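Long-range contacts in pseudouridylate synthase RPUSD4, mitochondrial (Homo sapiens, PDB 5UBA), which catalyses the isomerization of uridine to pseudouridine in mitochondrial RNAs, including a 16S rRNA position whose modification is required for assembly of a functional mitochondrial ribosome: residues W116-H121 and R277-S282; L214-Y219 and I248-H253. All blocks are in the same frame, centred on the assembly; numbering follows the deposited sequence. Where two conformers were deposited one is given.

Contact 1: residues W116-H121 and R277-S282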
ATOM      1  N   TRP A 116      -3.355   4.132   4.438  1.00 13.36           N
ATOM      2  CA  TRP A 116      -2.760   4.928   5.510  1.00 13.74           C
ATOM      3  C   TRP A 116      -1.273   4.665   5.514  1.00 13.10           C
ATOM      4  O   TRP A 116      -0.820   3.512   5.417  1.00 13.91           O
ATOM      5  CB  TRP A 116      -3.353   4.557   6.859  1.00 14.11           C
ATOM      6  CG  TRP A 116      -4.726   5.126   7.120  1.00 14.66           C
ATOM      7  CD1 TRP A 116      -5.573   5.759   6.242  1.00 14.08           C
ATOM      8  CD2 TRP A 116      -5.397   5.111   8.369  1.00 16.18           C
ATOM      9  NE1 TRP A 116      -6.743   6.122   6.883  1.00 15.44           N
ATOM     10  CE2 TRP A 116      -6.660   5.726   8.190  1.00 16.37           C
ATOM     11  CE3 TRP A 116      -5.055   4.626   9.632  1.00 18.80           C
ATOM     12  CZ2 TRP A 116      -7.571   5.872   9.228  1.00 18.05           C
ATOM     13  CZ3 TRP A 116      -5.969   4.786  10.673  1.00 19.67           C
ATOM     14  CH2 TRP A 116      -7.198   5.413  10.468  1.00 19.05           C
ATOM     15  N   ALA A 117      -0.487   5.741   5.679  1.00 13.04           N
ATOM     16  CA  ALA A 117       0.959   5.651   5.754  1.00 12.55           C
ATOM     17  C   ALA A 117       1.480   6.568   6.834  1.00 12.70           C
ATOM     18  O   ALA A 117       0.901   7.611   7.109  1.00 13.55           O
ATOM     19  CB  ALA A 117       1.600   6.022   4.442  1.00 12.98           C
ATOM     20  N   ILE A 118       2.581   6.170   7.448  1.00 12.80           N
ATOM     21  CA  ILE A 118       3.363   7.101   8.273  1.00 13.31           C
ATOM     22  C   ILE A 118       4.472   7.625   7.419  1.00 13.88           C
ATOM     23  O   ILE A 118       5.186   6.858   6.768  1.00 14.04           O
ATOM     24  CB  ILE A 118       3.961   6.416   9.507  1.00 13.78           C
ATOM     25  CG1 ILE A 118       2.843   5.890  10.393  1.00 14.22           C
ATOM     26  CG2 ILE A 118       4.867   7.412  10.269  1.00 14.05           C
ATOM     27  CD1 ILE A 118       3.361   5.209  11.651  1.00 15.05           C
ATOM     28  N   THR A 119       4.628   8.948   7.418  1.00 14.44           N
ATOM     29  CA  THR A 119       5.654   9.614   6.639  1.00 15.22           C
ATOM     30  C   THR A 119       6.648  10.275   7.545  1.00 16.11           C
ATOM     31  O   THR A 119       6.334  10.685   8.657  1.00 16.06           O
ATOM     32  CB  THR A 119       5.094  10.664   5.642  1.00 15.90           C
ATOM     33  OG1 THR A 119       4.400  11.694   6.353  1.00 17.00           O
ATOM     34  CG2 THR A 119       4.134   9.995   4.665  1.00 16.07           C
ATOM     35  N   VAL A 120       7.858  10.326   7.037  1.00 16.34           N
ATOM     36  CA  VAL A 120       8.947  11.091   7.602  0.70 18.61           C
ATOM     37  C   VAL A 120       8.727  12.504   7.019  1.00 19.43           C
ATOM     38  O   VAL A 120       8.577  12.658   5.808  1.00 23.61           O
ATOM     39  CB  VAL A 120      10.286  10.486   7.131  0.70 19.96           C
ATOM     40  CG1 VAL A 120      11.466  11.342   7.582  0.70 20.16           C
ATOM     41  CG2 VAL A 120      10.406   9.039   7.593  0.70 20.65           C
ATOM     42  N   HIS A 121       8.656  13.509   7.856  1.00 22.20           N
ATOM     43  CA  HIS A 121       8.284  14.852   7.447  1.00 20.90           C
ATOM     44  C   HIS A 121       6.794  14.929   7.195  1.00 21.15           C
ATOM     45  O   HIS A 121       6.116  13.924   6.898  1.00 20.37           O
ATOM     46  CB  HIS A 121       9.052  15.386   6.217  1.00 21.57           C
ATOM     47  CG  HIS A 121      10.520  15.105   6.248  1.00 22.76           C
ATOM     48  ND1 HIS A 121      11.327  15.475   7.305  1.00 25.97           N
ATOM     49  CD2 HIS A 121      11.328  14.481   5.357  1.00 23.84           C
ATOM     50  CE1 HIS A 121      12.564  15.083   7.065  1.00 25.94           C
ATOM     51  NE2 HIS A 121      12.594  14.474   5.893  1.00 25.82           N
ATOM     52  N   ARG A 277      -0.288  -4.412  14.222  0.50 18.98           N
ATOM     53  CA  ARG A 277       0.242  -4.015  15.522  0.50 18.84           C
ATOM     54  C   ARG A 277       1.559  -3.218  15.415  0.50 18.31           C
ATOM     55  O   ARG A 277       1.748  -2.251  16.164  0.50 18.72           O
ATOM     56  CB  ARG A 277       0.373  -5.236  16.429  0.50 19.28           C
ATOM     57  CG  ARG A 277      -0.970  -5.706  16.960  0.50 20.65           C
ATOM     58  CD  ARG A 277      -1.588  -4.719  17.933  0.50 20.93           C
ATOM     59  N   PHE A 278       2.441  -3.556  14.471  1.00 17.57           N
ATOM     60  CA  PHE A 278       3.694  -2.796  14.311  1.00 16.97           C
ATOM     61  C   PHE A 278       3.460  -1.321  13.954  1.00 16.28           C
ATOM     62  O   PHE A 278       4.185  -0.421  14.359  1.00 17.16           O
ATOM     63  CB  PHE A 278       4.675  -3.431  13.336  1.00 16.97           C
ATOM     64  CG  PHE A 278       4.360  -3.222  11.878  1.00 16.77           C
ATOM     65  CD1 PHE A 278       4.877  -2.136  11.176  1.00 17.10           C
ATOM     66  CD2 PHE A 278       3.605  -4.150  11.186  1.00 17.48           C
ATOM     67  CE1 PHE A 278       4.614  -1.971   9.822  1.00 16.50           C
ATOM     68  CE2 PHE A 278       3.319  -3.974   9.830  1.00 18.14           C
ATOM     69  CZ  PHE A 278       3.846  -2.881   9.159  1.00 17.20           C
ATOM     70  N   PHE A 279       2.440  -1.108  13.145  1.00 15.11           N
ATOM     71  CA  PHE A 279       2.081   0.225  12.682  1.00 14.42           C
ATOM     72  C   PHE A 279       1.468   0.994  13.842  1.00 14.49           C
ATOM     73  O   PHE A 279       1.813   2.155  14.061  1.00 15.20           O
ATOM     74  CB  PHE A 279       1.126   0.041  11.462  1.00 13.66           C
ATOM     75  CG  PHE A 279       0.846   1.289  10.623  1.00 14.13           C
ATOM     76  CD1 PHE A 279       0.399   2.505  11.168  1.00 14.43           C
ATOM     77  CD2 PHE A 279       0.926   1.187   9.239  1.00 13.75           C
ATOM     78  CE1 PHE A 279       0.096   3.589  10.342  1.00 14.66           C
ATOM     79  CE2 PHE A 279       0.605   2.266   8.420  1.00 14.17           C
ATOM     80  CZ  PHE A 279       0.191   3.449   8.971  1.00 14.67           C
ATOM     81  N   VAL A 280       0.562   0.354  14.580  1.00 14.75           N
ATOM     82  CA  VAL A 280      -0.009   0.941  15.802  1.00 16.71           C
ATOM     83  C   VAL A 280       1.105   1.369  16.772  1.00 16.73           C
ATOM     84  O   VAL A 280       1.042   2.470  17.353  1.00 17.19           O
ATOM     85  CB  VAL A 280      -0.968  -0.021  16.496  1.00 18.72           C
ATOM     86  CG1 VAL A 280      -1.439   0.552  17.827  1.00 19.82           C
ATOM     87  CG2 VAL A 280      -2.179  -0.299  15.606  1.00 19.22           C
ATOM     88  N   HIS A 281       2.108   0.511  16.930  0.50 16.40           N
ATOM     89  CA  HIS A 281       3.238   0.783  17.829  0.50 17.23           C
ATOM     90  C   HIS A 281       4.008   2.008  17.370  0.50 16.93           C
ATOM     91  O   HIS A 281       4.254   2.919  18.165  0.50 17.18           O
ATOM     92  CB  HIS A 281       4.165  -0.426  17.910  0.50 18.08           C
ATOM     93  CG  HIS A 281       5.305  -0.250  18.864  0.50 18.36           C
ATOM     94  ND1 HIS A 281       5.139  -0.277  20.231  0.50 20.97           N
ATOM     95  CD2 HIS A 281       6.624  -0.058  18.644  0.50 19.76           C
ATOM     96  CE1 HIS A 281       6.313  -0.096  20.813  0.50 19.47           C
ATOM     97  NE2 HIS A 281       7.230   0.032  19.874  0.50 18.65           N
ATOM     98  N   SER A 282       4.367   2.053  16.090  1.00 16.37           N
ATOM     99  CA  SER A 282       5.085   3.213  15.526  1.00 16.97           C
ATOM    100  C   SER A 282       4.270   4.520  15.694  1.00 16.37           C
ATOM    101  O   SER A 282       4.823   5.559  16.037  1.00 17.05           O
ATOM    102  CB  SER A 282       5.400   2.992  14.058  1.00 17.17           C
ATOM    103  OG  SER A 282       6.329   1.938  13.893  1.00 16.95           O
TER
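Phe-279 reaches from the helix to the strand with the far end of its ring, laying CE1 against CG1 of Ile-118 at 3.6 Å. The two side chains run past each other in opposite directions, and the aliphatic branch meets the ring obliquely. Phe-279 has CG anti to the backbone N (chi1 -168°), which carries the ring from the flank of the helix over to the strand. Its rim then meets backbone as well: CE2 lies 3.5 Å from Trp-116 O, and CZ comes 4.0 Å from Ala-117 CA, both close to the ring plane. Here the C-terminal helix 277-285 packs on strand 112-120, a member of the large mixed sheet of the pseudouridine synthase fold, the two short axes 10.1 Å apart at an angle of 42°. Ile-118 is extended along CG1 (chi2 -179°), so that CD1 also touches Ser-282 CB, 3.9 Å away. A small residue suits this place, since its CB can sit against the isoleucine while OG hydrogen-bonds with NE2 of His-251. Trp-116 offers chiefly its CB to Phe-279 CZ; its indole leads away, giving NE1 to Glu-190 and making a cation-pi contact with Arg-255. Leu-188 of strand 186-193 also touches the side chain of Phe-279. An alanine in place of Phe-279 would probably open a gap between helix and strand, with Ile-118 CG1 deprived of its aromatic neighbour.

Contact 2: residues L214-Y219 and I248-H253. With CA (calcium ion), chain E.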
ATOM      1  N   LEU A 214       7.739   5.921   6.220  1.00 13.72           N
ATOM      2  CA  LEU A 214       8.607   5.328   7.222  1.00 14.10           C
ATOM      3  C   LEU A 214       8.945   3.895   6.796  1.00 14.07           C
ATOM      4  O   LEU A 214       8.035   3.112   6.496  1.00 14.70           O
ATOM      5  CB  LEU A 214       7.936   5.302   8.587  1.00 14.41           C
ATOM      6  CG  LEU A 214       8.734   4.691   9.742  1.00 14.26           C
ATOM      7  CD1 LEU A 214      10.014   5.460  10.032  1.00 15.38           C
ATOM      8  CD2 LEU A 214       7.862   4.650  10.981  1.00 15.42           C
ATOM      9  N   GLY A 215      10.233   3.579   6.731  1.00 14.35           N
ATOM     10  CA  GLY A 215      10.663   2.267   6.295  1.00 14.83           C
ATOM     11  C   GLY A 215      10.901   2.130   4.823  1.00 14.55           C
ATOM     12  O   GLY A 215      11.257   1.065   4.384  1.00 15.09           O
ATOM     13  N   ASP A 216      10.704   3.202   4.047  1.00 14.92           N
ATOM     14  CA  ASP A 216      10.904   3.120   2.611  1.00 14.37           C
ATOM     15  C   ASP A 216      12.374   3.358   2.252  1.00 15.51           C
ATOM     16  O   ASP A 216      12.743   4.422   1.784  1.00 17.00           O
ATOM     17  CB  ASP A 216       9.992   4.082   1.842  1.00 15.14           C
ATOM     18  CG  ASP A 216       9.863   3.691   0.396  1.00 16.28           C
ATOM     19  OD1 ASP A 216      10.717   2.920  -0.112  1.00 15.73           O
ATOM     20  OD2 ASP A 216       8.857   4.087  -0.234  1.00 17.02           O
ATOM     21  N   HIS A 217      13.166   2.327   2.455  1.00 14.84           N
ATOM     22  CA  HIS A 217      14.597   2.443   2.176  1.00 15.68           C
ATOM     23  C   HIS A 217      14.843   2.711   0.705  1.00 16.20           C
ATOM     24  O   HIS A 217      15.680   3.596   0.348  1.00 17.84           O
ATOM     25  CB  HIS A 217      15.307   1.205   2.699  1.00 15.84           C
ATOM     26  CG  HIS A 217      14.939   0.924   4.109  1.00 15.44           C
ATOM     27  ND1 HIS A 217      15.198   1.819   5.117  1.00 15.43           N
ATOM     28  CD2 HIS A 217      14.194  -0.061   4.660  1.00 15.48           C
ATOM     29  CE1 HIS A 217      14.702   1.356   6.249  1.00 15.30           C
ATOM     30  NE2 HIS A 217      14.060   0.226   5.993  1.00 15.44           N
ATOM     31  N   LYS A 218      14.089   2.040  -0.169  1.00 16.11           N
ATOM     32  CA  LYS A 218      14.262   2.156  -1.615  1.00 18.43           C
ATOM     33  C   LYS A 218      14.082   3.579  -2.113  1.00 18.84           C
ATOM     34  O   LYS A 218      14.883   4.080  -2.914  1.00 18.01           O
ATOM     35  CB  LYS A 218      13.290   1.214  -2.330  1.00 20.21           C
ATOM     36  CG  LYS A 218      13.328   1.299  -3.855  1.00 21.97           C
ATOM     37  CD  LYS A 218      12.389   0.323  -4.521  1.00 25.40           C
ATOM     38  CE  LYS A 218      12.882  -1.113  -4.448  1.00 28.17           C
ATOM     39  NZ  LYS A 218      11.832  -2.014  -5.001  1.00 32.12           N
ATOM     40  N   TYR A 219      13.038   4.247  -1.650  1.00 17.60           N
ATOM     41  CA  TYR A 219      12.713   5.562  -2.176  1.00 19.12           C
ATOM     42  C   TYR A 219      13.166   6.752  -1.333  1.00 19.84           C
ATOM     43  O   TYR A 219      12.776   7.886  -1.642  1.00 24.00           O
ATOM     44  CB  TYR A 219      11.216   5.594  -2.506  1.00 18.91           C
ATOM     45  CG  TYR A 219      10.851   4.682  -3.666  1.00 19.78           C
ATOM     46  CD1 TYR A 219      11.374   4.895  -4.947  1.00 21.12           C
ATOM     47  CD2 TYR A 219       9.996   3.599  -3.507  1.00 18.80           C
ATOM     48  CE1 TYR A 219      11.034   4.073  -6.013  1.00 22.25           C
ATOM     49  CE2 TYR A 219       9.654   2.775  -4.557  1.00 20.58           C
ATOM     50  CZ  TYR A 219      10.156   3.011  -5.817  1.00 20.87           C
ATOM     51  OH  TYR A 219       9.824   2.177  -6.863  1.00 25.28           O
ATOM     52  N   ILE A 248      13.596  -1.477   9.778  1.00 15.60           N
ATOM     53  CA  ILE A 248      12.276  -0.890   9.935  1.00 15.86           C
ATOM     54  C   ILE A 248      11.451  -1.290   8.687  1.00 14.93           C
ATOM     55  O   ILE A 248      11.899  -1.059   7.563  1.00 16.18           O
ATOM     56  CB  ILE A 248      12.327   0.641  10.028  1.00 15.91           C
ATOM     57  CG1 ILE A 248      13.066   1.075  11.298  1.00 16.82           C
ATOM     58  CG2 ILE A 248      10.940   1.265  10.011  1.00 16.48           C
ATOM     59  CD1 ILE A 248      13.474   2.516  11.306  1.00 17.66           C
ATOM     60  N   PRO A 249      10.261  -1.870   8.910  1.00 15.70           N
ATOM     61  CA  PRO A 249       9.401  -2.209   7.766  1.00 15.02           C
ATOM     62  C   PRO A 249       8.745  -0.988   7.145  1.00 13.92           C
ATOM     63  O   PRO A 249       8.557   0.035   7.803  1.00 13.76           O
ATOM     64  CB  PRO A 249       8.321  -3.076   8.374  1.00 15.27           C
ATOM     65  CG  PRO A 249       8.200  -2.562   9.761  1.00 16.13           C
ATOM     66  CD  PRO A 249       9.613  -2.254  10.173  1.00 15.58           C
ATOM     67  N   LEU A 250       8.365  -1.110   5.886  1.00 14.32           N
ATOM     68  CA  LEU A 250       7.473  -0.102   5.292  1.00 13.87           C
ATOM     69  C   LEU A 250       6.177   0.002   6.095  1.00 14.41           C
ATOM     70  O   LEU A 250       5.680  -0.994   6.612  1.00 14.55           O
ATOM     71  CB  LEU A 250       7.148  -0.483   3.860  1.00 13.93           C
ATOM     72  CG  LEU A 250       6.508   0.609   3.006  1.00 14.39           C
ATOM     73  CD1 LEU A 250       7.491   1.727   2.652  1.00 14.63           C
ATOM     74  CD2 LEU A 250       5.954  -0.043   1.754  1.00 14.59           C
ATOM     75  N   HIS A 251       5.652   1.227   6.228  1.00 13.20           N
ATOM     76  CA  HIS A 251       4.404   1.520   6.930  1.00 13.17           C
ATOM     77  C   HIS A 251       3.374   2.009   5.916  1.00 13.29           C
ATOM     78  O   HIS A 251       3.051   3.199   5.851  1.00 13.71           O
ATOM     79  CB  HIS A 251       4.606   2.555   8.041  1.00 13.41           C
ATOM     80  CG  HIS A 251       5.350   2.026   9.229  1.00 13.39           C
ATOM     81  ND1 HIS A 251       6.643   1.561   9.151  1.00 14.66           N
ATOM     82  CD2 HIS A 251       4.980   1.926  10.518  1.00 13.89           C
ATOM     83  CE1 HIS A 251       7.029   1.177  10.364  1.00 13.69           C
ATOM     84  NE2 HIS A 251       6.031   1.366  11.200  1.00 14.37           N
ATOM     85  N   LEU A 252       2.824   1.070   5.158  1.00 12.52           N
ATOM     86  CA  LEU A 252       1.799   1.353   4.129  1.00 13.17           C
ATOM     87  C   LEU A 252       0.694   0.310   4.206  1.00 13.15           C
ATOM     88  O   LEU A 252       0.936  -0.861   3.910  1.00 14.03           O
ATOM     89  CB  LEU A 252       2.420   1.398   2.744  1.00 13.98           C
ATOM     90  CG  LEU A 252       1.459   1.650   1.568  1.00 13.73           C
ATOM     91  CD1 LEU A 252       0.771   3.004   1.713  1.00 13.87           C
ATOM     92  CD2 LEU A 252       2.192   1.591   0.244  1.00 14.50           C
ATOM     93  N   HIS A 253      -0.485   0.741   4.627  1.00 12.65           N
ATOM     94  CA  HIS A 253      -1.625  -0.121   4.916  1.00 12.27           C
ATOM     95  C   HIS A 253      -2.818   0.209   4.004  1.00 12.27           C
ATOM     96  O   HIS A 253      -3.241   1.373   3.926  1.00 12.31           O
ATOM     97  CB  HIS A 253      -2.026   0.088   6.366  1.00 12.95           C
ATOM     98  CG  HIS A 253      -3.206  -0.717   6.803  1.00 13.27           C
ATOM     99  ND1 HIS A 253      -3.199  -2.106   6.858  1.00 13.90           N
ATOM    100  CD2 HIS A 253      -4.426  -0.325   7.230  1.00 13.73           C
ATOM    101  CE1 HIS A 253      -4.361  -2.514   7.330  1.00 14.24           C
ATOM    102  NE2 HIS A 253      -5.130  -1.464   7.556  1.00 14.04           N
TER
HETATM  103 CA    CA E 404      17.561   4.873   0.630  1.00 26.59          CA
HETATM  104  O   HOH W   1      18.696   6.162   2.200  1.00 25.44           O
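The touching parts, 214-217 and 248-251, run in directions 122° apart, and their CA atoms are nearest at Gly-215 and Leu-250, 4.1 Å apart. Gly-215 suits this spot because a side chain would run into Pro-249 O and Leu-250 N and, at these backbone angles, into the carbonyl O of Leu-214; its own CA instead makes a CA-H...O contact with Pro-249 O. Leu-214 O receives two weak hydrogen bonds from His-251, from N at 3.1 Å and from ND1 at 3.4 Å, while ND1 also bonds weakly to Pro-249 O. The leucine turns CG anti to its own N (chi1 180°), which brings CD2 over the middle of the imidazole face in a CH-pi contact, 3.7 Å from the centroid. Leu-250 sets CD1 beside Asp-216 CB at 3.5 Å. The aspartate uses OD1 in an Asx motif with Tyr-219 N and in a salt bridge with Arg-202. At the far end, His-217 NE2 donates to Ile-248 O over 3.0 Å at 155°, in the carbonyl plane, and its ND1 bonds with Gln-228 N. Bonded at both nitrogens, the imidazole is held against turning, which probably helps fix the loop where His-217 O binds calcium alongside Ser-220, Asn-223 and Ala-226.

In the fold
Centred about 9 Å apart on the same side of the chain's centre, the two contacts share the mixed sheet in which strands 112-120 and 252-259 are antiparallel neighbours. Along the chain, contact 2 is nested within the span closed by contact 1: segment 116-121, at the end of strand 112-120, comes first, then 214-219 and 248-253, and finally the C-terminal helix. They meet directly through Ile-118 O and Leu-214 N, a probable hydrogen bond of 2.8 Å, while Phe-278 CE1 packs on Leu-250 O. Both contacts are thus buried against the same pair of strands. Leu-250 lies about 7 Å, side chain to side chain, from Asp-83, the probable catalytic residue, so contact 2 comes near the likely active site, while contact 1 lies away from it.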